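PDB 3UC9: increased recombination centers protein 6 from Saccharomyces cerevisiae, which acts as a clathrin coat accessory factor related to small G proteins and is involved in gross chromosomal rearrangements and telomere healing. Local coordinates for residues E89-P94 with P98-M103; D83-V88 with Q118-Q123; Q63-R68 with R188-I193; D48-S53 with V72-Y77. All coordinates share one frame; numbering follows the deposited sequence.

How the contacts relate
From the N terminus, helix 39-50 and strand 71-81 meet in contact 4, closing a loop that contains strand 59-66. That strand is one half of contact 3, whose other half, helix 185-195, comes near the end of the modelled chain; contacts 3 and 4 therefore cross, and they touch through backbone pairing of strands 59-66 and 71-81. The long loop of contact 3 also encloses contact 2, between helix 84-91 and residues 118-123, and contact 1 is nested inside contact 2, joining residues 89-94 to helix 97-101. Contacts 2 and 3 lie on opposite sides of the chain's centre, about 26 Å apart between centres.

Contact 1 of 4, residues E89-P94 with P98-M103; sequences EEFITP and PLRNVM
The carbonyls of Phe91 and Thr93 are both gripped by one nitrogen of Arg100. Arg100 NH1 donates to Phe91 O at 2.8 Å, lying in the carbonyl plane on a lone pair, and to Thr93 O, also at 2.8 Å, which it meets from above that carbonyl's plane, 40° out of it. Thr93 O in turn sits at the edge of the guanidinium and almost in its plane, whereas Phe91 O is tilted from it. A bend at chi3 (-56°) folds the arginine chain back so that NH1 reaches both oxygens.

The apolar part of the same side chain packs on Phe91, the two running past each other in opposite directions. Arg100 CG lies 3.5 Å from Phe91 CE2, and the ring and guanidinium planes are 65° apart. Leu99 CD2 comes within 4.1 Å of Phe91 CE1, while Met103 CG reaches the ring edge at CZ. A methionine in place of Arg100 would probably leave the carbonyls of Phe91 and Thr93 without their shared donor.

Arg100 NE hydrogen-bonds to Ala127 O, tying in helix 121-127 as well. Phe91 stacks on Trp87 of its own helix and touches Leu31, so the corner formed by helices 84-91 and 97-101 rests against strand 29-35, with Met103 starting strand 103-110 beside it.

Contact 2 of 4, residues D83-V88 with Q118-Q123; sequences DIPVWV and QELLHQ. Unlike the reference sequence in segment 83-88: Asp83 (reference Glu).
Leu120 points its forked end at the first turn of helix 84-91, and its two methyls divide the work. Leu120 CD1 goes deepest, meeting Ile84 CG2 at 3.5 Å, Pro85 CG at 3.8 Å and, more loosely, Val88 CG2 at 4.1 Å. Leu120 CD2 stays over the proline, 3.9 Å from Pro85 CB. The leucine crosses the proline ring at about a right angle, with both methyls against its CB-CG side, and it runs obliquely to the two branched side chains.

On the helix, Ile84 and Val88 are one turn apart, joined by the backbone bond from Val88 N to Ile84 O, and each offers its CG2 to the same methyl. Ile84 carries that methyl anti to its backbone N, which sends its longer CG1 branch away from the leucine; Val88 does the reverse: CG1 is anti to the backbone N (chi1 167°), leaving CG2 anti to the carbonyl carbon. Contact is wholly apolar, and Leu120 is the one residue of 118-123 that reaches across. Cutting it back to an alanine is likely to open a gap beside Pro85 and remove the common partner of Ile84 and Val88.

Just beyond, Val88 and Trp87 touch Phe124 of helix 121-127, continuing the packing between these helices. Ile84 and Trp87 face strand 29-35, while Leu121, pointing away from this contact, touches strand 163-167 and Trp155 of helix 145-155.

Contact 3 of 4, residues Q63-R68 with R188-I193; sequences QTWENR and RIQEII
Ile193 meets the indole of Trp65 along most of its length, beginning at its branch point. Ile193 CB lies 3.6 Å from Trp65 CZ2. From there the CG2 methyl of Ile193 rises over one face of the Trp65 indole, 3.4 Å from the centroid of the five-membered ring and 18° off its normal, a close CH-pi contact; the shortest approach is Ile193 CG2 to Trp65 CE2, at 3.2 Å. CG2 stands anti to the backbone N, and the other branch, with CG1 anti to the carbonyl carbon (chi1 -61°), runs toward the six-membered ring. At its tip, Ile193 CD1 is 3.9 Å from Trp65 CH2. The isoleucine spans the indole, CG2 over the pyrrole and CD1 by the far end of the benzene ring, crossing the tryptophan at about a right angle.

One turn earlier, Gln190 borders the indole: Gln190 O lies at the ring edge, 3.6 Å from Trp65 CZ2, and Gln190 CG is 3.8 Å from the same atom. The extended glutamine chain carries its amide, at 83° to the ring plane, past the indole to a water. Gln190 NE2 donates to that water at 3.0 Å, and the water donates to Glu66 O, bridging helix and strand. Trp65 NE1 finds its acceptor in Asp194, which also receives Asn67 ND2.

Leu49 and Phe50 of helix 39-50 touch Trp65 and Ile193 respectively. This is helix-on-sheet packing of a Rossmann-like alpha/beta fold related to small G proteins: helix 185-195 packs beside helix 39-50 and on strand 133-138, and Trp65 reaches over to it from edge strand 59-66.

Contact 4 of 4, residues D48-S53 with V72-Y77; sequences DLFHCS and VHFDLY
The Phe50 ring is sandwiched between two leucines. Leu49 CG, from the preceding residue, stands over the centre of one face, and Leu76 CD1 covers the opposite face, offset toward the rim: it is 4.2 Å from the ring centroid, a CH-pi contact, and the closest pair is Leu76 CD1 to Phe50 CE2 at 3.9 Å. The second ring, Phe74, comes in obliquely. Phe74 CZ is 3.7 Å from Phe50 CD1, with the planes at 48° and the centroids 5.7 Å apart, too skewed for either a stack or a T-shape.

Phe74 gets there with CG between its backbone N and carbonyl carbon (chi1 73°), a less roomy placement. Phe74 and Leu76 are two apart on strand 71-81 and both point at the helix end, as expected for residues on one face of a strand. The contact belongs to the Rossmann-like core: helix 39-50, which follows strand 29-35, lies over the mixed sheet, and here its last residues meet the strand that pairs in parallel with 29-35.

Beyond the helix, His51 takes positive phi (54°), turning the chain so that Cys52 also points at the strand. Cys52 SG then packs on the other leucine methyl, Leu76 CD2, at 3.9 Å, so that the two methyls of Leu76 are shared out, CD1 to Phe50 and CD2 to Cys52. Around them, Ile193 of helix 185-195 touches Phe50, Trp198 lies against Phe74, and Val32 of strand 29-35 touches Leu76.

Contact 1 of 4, residues E89-P94 with P98-M103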
# COMPACT_ATOMS: atom_id res chain seq x y z
N GLU A 89 -11.52 -11.23 -2.79
CA GLU A 89 -11.99 -12.34 -3.61
C GLU A 89 -11.99 -11.96 -5.10
O GLU A 89 -11.55 -12.75 -5.93
CB GLU A 89 -13.37 -12.80 -3.19
CG GLU A 89 -13.88 -13.93 -4.08
CD GLU A 89 -15.02 -14.68 -3.48
OE1 GLU A 89 -16.00 -14.03 -3.06
OE2 GLU A 89 -14.93 -15.93 -3.44
N GLU A 90 -12.45 -10.77 -5.41
CA GLU A 90 -12.50 -10.29 -6.80
C GLU A 90 -11.08 -10.02 -7.35
O GLU A 90 -10.77 -10.30 -8.51
CB GLU A 90 -13.36 -9.02 -6.89
CG GLU A 90 -14.84 -9.24 -6.54
CD GLU A 90 -15.63 -7.95 -6.30
OE1 GLU A 90 -15.01 -6.87 -6.11
OE2 GLU A 90 -16.88 -8.02 -6.30
N PHE A 91 -10.23 -9.47 -6.50
CA PHE A 91 -8.86 -9.13 -6.88
C PHE A 91 -8.01 -10.37 -7.24
O PHE A 91 -7.17 -10.32 -8.14
CB PHE A 91 -8.21 -8.34 -5.74
CG PHE A 91 -7.00 -7.58 -6.15
CD1 PHE A 91 -7.12 -6.40 -6.89
CD2 PHE A 91 -5.74 -8.02 -5.80
CE1 PHE A 91 -6.00 -5.69 -7.26
CE2 PHE A 91 -4.61 -7.31 -6.17
CZ PHE A 91 -4.74 -6.15 -6.90
N ILE A 92 -8.29 -11.48 -6.55
CA ILE A 92 -7.56 -12.76 -6.67
C ILE A 92 -7.93 -13.60 -7.90
O ILE A 92 -7.26 -14.59 -8.20
CB ILE A 92 -7.88 -13.63 -5.42
CG1 ILE A 92 -6.85 -13.42 -4.33
CG2 ILE A 92 -7.99 -15.12 -5.76
CD1 ILE A 92 -7.19 -14.23 -3.08
N THR A 93 -9.00 -13.22 -8.59
CA THR A 93 -9.51 -14.01 -9.71
C THR A 93 -8.56 -14.01 -10.91
O THR A 93 -7.79 -13.06 -11.08
CB THR A 93 -10.90 -13.48 -10.13
OG1 THR A 93 -11.57 -14.44 -10.95
CG2 THR A 93 -10.76 -12.17 -10.88
N PRO A 94 -8.61 -15.06 -11.75
CA PRO A 94 -7.79 -15.10 -12.97
C PRO A 94 -7.96 -13.88 -13.87
O PRO A 94 -6.98 -13.42 -14.47
CB PRO A 94 -8.29 -16.36 -13.69
CG PRO A 94 -8.77 -17.24 -12.60
CD PRO A 94 -9.31 -16.34 -11.53
N PRO A 98 -3.79 -9.83 -14.92
CA PRO A 98 -3.06 -8.73 -15.56
C PRO A 98 -2.94 -7.49 -14.67
O PRO A 98 -1.85 -6.92 -14.56
CB PRO A 98 -3.88 -8.44 -16.81
CG PRO A 98 -4.52 -9.74 -17.13
CD PRO A 98 -4.85 -10.36 -15.80
N LEU A 99 -4.04 -7.10 -14.02
CA LEU A 99 -4.02 -5.97 -13.09
C LEU A 99 -3.05 -6.20 -11.93
O LEU A 99 -2.26 -5.31 -11.58
CB LEU A 99 -5.44 -5.70 -12.57
CG LEU A 99 -5.63 -4.63 -11.49
CD1 LEU A 99 -5.16 -3.28 -11.99
CD2 LEU A 99 -7.09 -4.58 -11.08
N ARG A 100 -3.10 -7.38 -11.32
CA ARG A 100 -2.19 -7.69 -10.20
C ARG A 100 -0.74 -7.53 -10.64
O ARG A 100 0.09 -6.99 -9.91
CB ARG A 100 -2.44 -9.10 -9.67
CG ARG A 100 -3.79 -9.24 -8.97
CD ARG A 100 -3.84 -10.46 -8.02
NE ARG A 100 -3.51 -11.71 -8.70
CZ ARG A 100 -4.34 -12.41 -9.48
NH1 ARG A 100 -5.58 -12.00 -9.73
NH2 ARG A 100 -3.91 -13.55 -10.03
N ASN A 101 -0.45 -7.95 -11.87
CA ASN A 101 0.93 -7.95 -12.33
C ASN A 101 1.53 -6.56 -12.61
O ASN A 101 2.76 -6.41 -12.69
CB ASN A 101 1.10 -8.91 -13.52
CG ASN A 101 1.06 -10.39 -13.09
OD1 ASN A 101 0.62 -11.26 -13.86
ND2 ASN A 101 1.51 -10.67 -11.87
N VAL A 102 0.68 -5.53 -12.73
CA VAL A 102 1.19 -4.17 -12.92
C VAL A 102 1.22 -3.34 -11.63
O VAL A 102 1.63 -2.18 -11.65
CB VAL A 102 0.46 -3.40 -14.03
CG1 VAL A 102 0.69 -4.08 -15.37
CG2 VAL A 102 -1.03 -3.25 -13.73
N MET A 103 0.85 -3.95 -10.50
CA MET A 103 0.89 -3.26 -9.21
C MET A 103 2.31 -3.16 -8.63
O MET A 103 2.92 -4.16 -8.24
CB MET A 103 -0.02 -3.98 -8.20
CG MET A 103 -1.46 -4.15 -8.66
SD MET A 103 -2.23 -2.62 -9.25
CE MET A 103 -1.92 -1.61 -7.89

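Contact 2 of 4, residues D83-V88 with Q118-Q123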
# COMPACT_ATOMS: atom_id res chain seq x y z
N ASP A 83 -16.74 -4.36 1.97
CA ASP A 83 -16.14 -5.45 2.74
C ASP A 83 -14.80 -5.84 2.10
O ASP A 83 -14.76 -6.23 0.93
CB ASP A 83 -17.07 -6.67 2.73
CG ASP A 83 -18.41 -6.39 3.39
OD1 ASP A 83 -18.45 -6.21 4.63
OD2 ASP A 83 -19.43 -6.36 2.67
N ILE A 84 -13.72 -5.74 2.87
CA ILE A 84 -12.39 -6.07 2.35
C ILE A 84 -12.32 -7.48 1.75
O ILE A 84 -11.83 -7.64 0.63
CB ILE A 84 -11.27 -5.91 3.43
CG1 ILE A 84 -11.16 -4.46 3.91
CG2 ILE A 84 -9.94 -6.40 2.90
CD1 ILE A 84 -10.89 -3.46 2.83
N PRO A 85 -12.81 -8.50 2.48
CA PRO A 85 -12.73 -9.86 1.92
C PRO A 85 -13.42 -10.02 0.55
O PRO A 85 -12.89 -10.73 -0.30
CB PRO A 85 -13.42 -10.71 2.99
CG PRO A 85 -13.20 -9.96 4.25
CD PRO A 85 -13.33 -8.52 3.86
N VAL A 86 -14.56 -9.36 0.35
CA VAL A 86 -15.24 -9.41 -0.94
C VAL A 86 -14.36 -8.79 -2.04
O VAL A 86 -14.26 -9.33 -3.13
CB VAL A 86 -16.62 -8.69 -0.89
CG1 VAL A 86 -17.24 -8.63 -2.28
CG2 VAL A 86 -17.55 -9.38 0.10
N TRP A 87 -13.72 -7.68 -1.72
CA TRP A 87 -12.80 -7.04 -2.65
C TRP A 87 -11.60 -7.95 -2.97
O TRP A 87 -11.22 -8.10 -4.13
CB TRP A 87 -12.33 -5.70 -2.09
CG TRP A 87 -11.50 -4.93 -3.04
CD1 TRP A 87 -11.93 -4.00 -3.94
CD2 TRP A 87 -10.09 -5.04 -3.20
NE1 TRP A 87 -10.87 -3.52 -4.66
CE2 TRP A 87 -9.72 -4.13 -4.22
CE3 TRP A 87 -9.09 -5.80 -2.58
CZ2 TRP A 87 -8.41 -3.97 -4.64
CZ3 TRP A 87 -7.78 -5.64 -3.01
CH2 TRP A 87 -7.45 -4.74 -4.01
N VAL A 88 -11.04 -8.58 -1.94
CA VAL A 88 -9.92 -9.51 -2.11
C VAL A 88 -10.32 -10.69 -3.01
O VAL A 88 -9.57 -11.09 -3.89
CB VAL A 88 -9.41 -10.02 -0.75
CG1 VAL A 88 -8.46 -11.22 -0.93
CG2 VAL A 88 -8.73 -8.88 0.02
N GLN A 118 -4.95 -9.03 8.19
CA GLN A 118 -3.99 -10.11 8.41
C GLN A 118 -4.58 -11.53 8.22
O GLN A 118 -3.85 -12.46 7.91
CB GLN A 118 -3.34 -10.00 9.80
CG GLN A 118 -4.30 -10.01 10.99
CD GLN A 118 -4.79 -8.63 11.41
OE1 GLN A 118 -5.03 -7.75 10.58
NE2 GLN A 118 -4.95 -8.45 12.71
N GLU A 119 -5.89 -11.66 8.37
CA GLU A 119 -6.59 -12.95 8.16
C GLU A 119 -6.70 -13.35 6.68
O GLU A 119 -6.90 -14.52 6.36
CB GLU A 119 -7.99 -12.90 8.78
CG GLU A 119 -8.00 -12.83 10.31
CD GLU A 119 -9.41 -12.69 10.91
OE1 GLU A 119 -10.32 -12.17 10.21
OE2 GLU A 119 -9.61 -13.08 12.08
N LEU A 120 -6.61 -12.36 5.79
CA LEU A 120 -6.72 -12.56 4.35
C LEU A 120 -5.35 -12.53 3.67
O LEU A 120 -5.23 -12.89 2.49
CB LEU A 120 -7.57 -11.43 3.74
CG LEU A 120 -8.95 -11.14 4.35
CD1 LEU A 120 -9.46 -9.76 3.92
CD2 LEU A 120 -9.95 -12.21 3.98
N LEU A 121 -4.33 -12.09 4.40
CA LEU A 121 -3.04 -11.75 3.80
C LEU A 121 -2.33 -12.94 3.13
O LEU A 121 -1.76 -12.80 2.07
CB LEU A 121 -2.15 -11.08 4.85
CG LEU A 121 -1.06 -10.08 4.46
CD1 LEU A 121 -1.51 -9.11 3.39
CD2 LEU A 121 -0.60 -9.31 5.72
N HIS A 122 -2.39 -14.13 3.73
CA HIS A 122 -1.73 -15.28 3.12
C HIS A 122 -2.24 -15.54 1.70
O HIS A 122 -1.47 -15.62 0.75
CB HIS A 122 -1.88 -16.54 3.96
CG HIS A 122 -1.23 -17.74 3.35
ND1 HIS A 122 0.13 -17.96 3.43
CD2 HIS A 122 -1.74 -18.75 2.62
CE1 HIS A 122 0.42 -19.08 2.78
NE2 HIS A 122 -0.70 -19.58 2.29
N GLN A 123 -3.56 -15.64 1.57
CA GLN A 123 -4.18 -15.88 0.28
C GLN A 123 -3.99 -14.71 -0.70
O GLN A 123 -3.81 -14.93 -1.90
CB GLN A 123 -5.67 -16.13 0.47
CG GLN A 123 -5.96 -17.44 1.13
CD GLN A 123 -7.43 -17.60 1.39
OE1 GLN A 123 -8.15 -18.20 0.59
NE2 GLN A 123 -7.91 -17.01 2.49

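Contact 3 of 4, residues Q63-R68 with R188-I193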
# COMPACT_ATOMS: atom_id res chain seq x y z
N GLN A 63 1.54 10.49 -12.42
CA GLN A 63 2.04 11.16 -11.23
C GLN A 63 3.55 10.96 -11.20
O GLN A 63 4.07 10.02 -11.81
CB GLN A 63 1.39 10.59 -9.97
CG GLN A 63 -0.12 10.74 -9.95
CD GLN A 63 -0.56 12.18 -10.03
OE1 GLN A 63 -0.98 12.66 -11.08
NE2 GLN A 63 -0.43 12.90 -8.92
N THR A 64 4.27 11.84 -10.52
CA THR A 64 5.70 11.68 -10.40
C THR A 64 6.05 11.31 -8.98
O THR A 64 5.56 11.93 -8.03
CB THR A 64 6.45 12.96 -10.82
OG1 THR A 64 6.03 13.33 -12.14
CG2 THR A 64 7.95 12.71 -10.83
N TRP A 65 6.84 10.25 -8.82
CA TRP A 65 7.43 9.95 -7.54
C TRP A 65 8.90 10.31 -7.64
O TRP A 65 9.63 9.73 -8.44
CB TRP A 65 7.28 8.49 -7.14
CG TRP A 65 7.77 8.25 -5.74
CD1 TRP A 65 9.00 7.78 -5.37
CD2 TRP A 65 7.07 8.52 -4.53
NE1 TRP A 65 9.10 7.72 -4.01
CE2 TRP A 65 7.93 8.17 -3.46
CE3 TRP A 65 5.80 9.01 -4.24
CZ2 TRP A 65 7.55 8.29 -2.13
CZ3 TRP A 65 5.42 9.13 -2.90
CH2 TRP A 65 6.29 8.77 -1.87
N GLU A 66 9.32 11.27 -6.83
CA GLU A 66 10.66 11.80 -6.91
C GLU A 66 11.30 11.91 -5.53
O GLU A 66 10.64 12.24 -4.54
CB GLU A 66 10.69 13.15 -7.65
CG GLU A 66 9.76 14.22 -7.08
CD GLU A 66 9.71 15.50 -7.93
OE1 GLU A 66 10.55 15.65 -8.85
OE2 GLU A 66 8.82 16.35 -7.68
N ASN A 67 12.58 11.61 -5.49
CA ASN A 67 13.38 11.80 -4.29
C ASN A 67 14.72 12.33 -4.75
O ASN A 67 14.86 12.76 -5.90
CB ASN A 67 13.50 10.47 -3.52
CG ASN A 67 13.90 9.31 -4.41
OD1 ASN A 67 14.89 9.40 -5.15
ND2 ASN A 67 13.13 8.23 -4.36
N ARG A 68 15.71 12.33 -3.86
CA ARG A 68 17.04 12.85 -4.19
C ARG A 68 17.81 12.00 -5.21
O ARG A 68 18.80 12.47 -5.77
CB ARG A 68 17.86 12.98 -2.91
CG ARG A 68 17.38 14.08 -2.01
CD ARG A 68 18.13 14.04 -0.69
NE ARG A 68 17.58 13.03 0.22
CZ ARG A 68 18.21 12.58 1.31
NH1 ARG A 68 19.42 13.02 1.63
NH2 ARG A 68 17.62 11.66 2.07
N ARG A 188 7.82 6.46 7.00
CA ARG A 188 8.18 5.07 6.69
C ARG A 188 7.59 4.62 5.36
O ARG A 188 8.26 3.96 4.56
CB ARG A 188 7.72 4.12 7.79
CG ARG A 188 7.96 2.63 7.50
CD ARG A 188 9.43 2.29 7.14
NE ARG A 188 9.57 0.88 6.75
CZ ARG A 188 10.45 0.38 5.89
NH1 ARG A 188 11.34 1.16 5.26
NH2 ARG A 188 10.44 -0.92 5.64
N ILE A 189 6.32 4.94 5.15
CA ILE A 189 5.66 4.59 3.90
C ILE A 189 6.40 5.24 2.73
O ILE A 189 6.66 4.59 1.70
CB ILE A 189 4.17 5.01 3.90
CG1 ILE A 189 3.43 4.34 5.06
CG2 ILE A 189 3.52 4.60 2.57
CD1 ILE A 189 1.96 4.72 5.18
N GLN A 190 6.78 6.50 2.88
CA GLN A 190 7.59 7.20 1.86
C GLN A 190 8.88 6.44 1.55
O GLN A 190 9.28 6.32 0.40
CB GLN A 190 7.91 8.63 2.31
CG GLN A 190 8.67 9.47 1.28
CD GLN A 190 8.99 10.87 1.80
OE1 GLN A 190 8.95 11.12 3.00
NE2 GLN A 190 9.31 11.78 0.89
N GLU A 191 9.53 5.93 2.60
CA GLU A 191 10.77 5.16 2.45
C GLU A 191 10.55 3.84 1.70
O GLU A 191 11.40 3.41 0.91
CB GLU A 191 11.37 4.85 3.82
CG GLU A 191 12.72 4.14 3.77
CD GLU A 191 13.37 4.01 5.14
OE1 GLU A 191 12.69 3.56 6.09
OE2 GLU A 191 14.56 4.33 5.26
N ILE A 192 9.43 3.19 1.98
CA ILE A 192 9.09 1.95 1.31
C ILE A 192 8.93 2.20 -0.19
O ILE A 192 9.44 1.45 -1.01
CB ILE A 192 7.83 1.31 1.92
CG1 ILE A 192 8.14 0.76 3.31
CG2 ILE A 192 7.31 0.20 1.02
CD1 ILE A 192 6.91 0.22 4.06
N ILE A 193 8.29 3.31 -0.54
CA ILE A 193 8.11 3.63 -1.96
C ILE A 193 9.45 4.03 -2.59
O ILE A 193 9.77 3.59 -3.69
CB ILE A 193 7.04 4.73 -2.14
CG1 ILE A 193 5.70 4.21 -1.60
CG2 ILE A 193 6.89 5.11 -3.64
CD1 ILE A 193 4.58 5.24 -1.56
O HOH W 1 10.28 10.71 -1.73

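Contact 4 of 4, residues D48-S53 with V72-Y77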
# COMPACT_ATOMS: atom_id res chain seq x y z
N ASP A 48 -1.65 13.94 1.76
CA ASP A 48 -0.44 14.02 2.59
C ASP A 48 0.78 13.31 1.97
O ASP A 48 1.90 13.81 2.03
CB ASP A 48 -0.71 13.47 4.00
CG ASP A 48 -1.65 14.36 4.81
OD1 ASP A 48 -1.83 15.56 4.46
OD2 ASP A 48 -2.21 13.87 5.81
N LEU A 49 0.55 12.15 1.37
CA LEU A 49 1.65 11.36 0.83
C LEU A 49 1.93 11.68 -0.63
O LEU A 49 3.09 11.78 -1.03
CB LEU A 49 1.33 9.87 0.98
CG LEU A 49 2.43 8.90 0.54
CD1 LEU A 49 3.76 9.21 1.22
CD2 LEU A 49 1.98 7.47 0.83
N PHE A 50 0.88 11.84 -1.43
CA PHE A 50 1.02 12.01 -2.88
C PHE A 50 0.70 13.41 -3.40
O PHE A 50 0.86 13.67 -4.59
CB PHE A 50 0.14 11.01 -3.62
CG PHE A 50 0.49 9.58 -3.34
CD1 PHE A 50 1.70 9.05 -3.75
CD2 PHE A 50 -0.40 8.75 -2.68
CE1 PHE A 50 2.01 7.73 -3.50
CE2 PHE A 50 -0.09 7.44 -2.43
CZ PHE A 50 1.11 6.93 -2.84
N HIS A 51 0.23 14.29 -2.52
CA HIS A 51 -0.18 15.64 -2.91
C HIS A 51 -1.21 15.59 -4.03
O HIS A 51 -1.14 16.35 -5.01
CB HIS A 51 1.05 16.48 -3.27
CG HIS A 51 2.13 16.40 -2.24
ND1 HIS A 51 3.32 15.72 -2.46
CD2 HIS A 51 2.19 16.86 -0.97
CE1 HIS A 51 4.07 15.80 -1.38
NE2 HIS A 51 3.41 16.48 -0.46
N CYS A 52 -2.17 14.69 -3.85
CA CYS A 52 -3.23 14.43 -4.81
C CYS A 52 -4.56 14.83 -4.20
O CYS A 52 -5.02 14.21 -3.24
CB CYS A 52 -3.24 12.95 -5.18
SG CYS A 52 -4.51 12.49 -6.36
N SER A 53 -5.18 15.87 -4.75
CA SER A 53 -6.49 16.34 -4.30
C SER A 53 -7.61 15.62 -5.06
O SER A 53 -8.20 16.17 -5.99
CB SER A 53 -6.62 17.86 -4.50
OG SER A 53 -5.70 18.56 -3.67
N VAL A 72 10.39 8.63 -11.05
CA VAL A 72 9.66 7.62 -11.82
C VAL A 72 8.22 8.09 -11.95
O VAL A 72 7.71 8.79 -11.08
CB VAL A 72 9.75 6.23 -11.15
CG1 VAL A 72 8.98 6.22 -9.83
CG2 VAL A 72 9.25 5.14 -12.10
N HIS A 73 7.57 7.74 -13.06
CA HIS A 73 6.18 8.11 -13.28
C HIS A 73 5.29 6.92 -12.97
O HIS A 73 5.58 5.80 -13.41
CB HIS A 73 5.98 8.60 -14.72
CG HIS A 73 6.68 9.89 -15.01
ND1 HIS A 73 6.02 11.10 -15.06
CD2 HIS A 73 7.99 10.17 -15.24
CE1 HIS A 73 6.88 12.06 -15.32
NE2 HIS A 73 8.09 11.53 -15.43
N PHE A 74 4.22 7.16 -12.21
CA PHE A 74 3.30 6.09 -11.80
C PHE A 74 1.84 6.53 -11.90
O PHE A 74 1.53 7.72 -12.00
CB PHE A 74 3.63 5.61 -10.37
CG PHE A 74 3.23 6.58 -9.29
CD1 PHE A 74 2.08 6.37 -8.55
CD2 PHE A 74 3.99 7.71 -9.03
CE1 PHE A 74 1.70 7.26 -7.56
CE2 PHE A 74 3.61 8.60 -8.07
CZ PHE A 74 2.47 8.38 -7.33
N ASP A 75 0.95 5.54 -11.89
CA ASP A 75 -0.49 5.76 -11.90
C ASP A 75 -1.06 5.40 -10.52
O ASP A 75 -0.71 4.38 -9.95
CB ASP A 75 -1.15 4.89 -12.96
CG ASP A 75 -0.77 5.28 -14.39
OD1 ASP A 75 -0.21 6.38 -14.60
OD2 ASP A 75 -1.06 4.48 -15.31
N LEU A 76 -1.96 6.25 -10.02
CA LEU A 76 -2.64 6.03 -8.77
C LEU A 76 -4.04 5.50 -9.08
O LEU A 76 -4.80 6.13 -9.83
CB LEU A 76 -2.71 7.34 -7.99
CG LEU A 76 -3.10 7.35 -6.52
CD1 LEU A 76 -2.04 6.64 -5.68
CD2 LEU A 76 -3.28 8.77 -6.04
N TYR A 77 -4.35 4.33 -8.55
CA TYR A 77 -5.69 3.76 -8.60
C TYR A 77 -6.32 3.89 -7.21
O TYR A 77 -5.80 3.36 -6.23
CB TYR A 77 -5.64 2.28 -8.99
CG TYR A 77 -5.14 1.96 -10.39
CD1 TYR A 77 -4.93 2.94 -11.36
CD2 TYR A 77 -4.91 0.63 -10.75
CE1 TYR A 77 -4.48 2.60 -12.64
CE2 TYR A 77 -4.48 0.29 -12.03
CZ TYR A 77 -4.27 1.27 -12.97
OH TYR A 77 -3.85 0.90 -14.23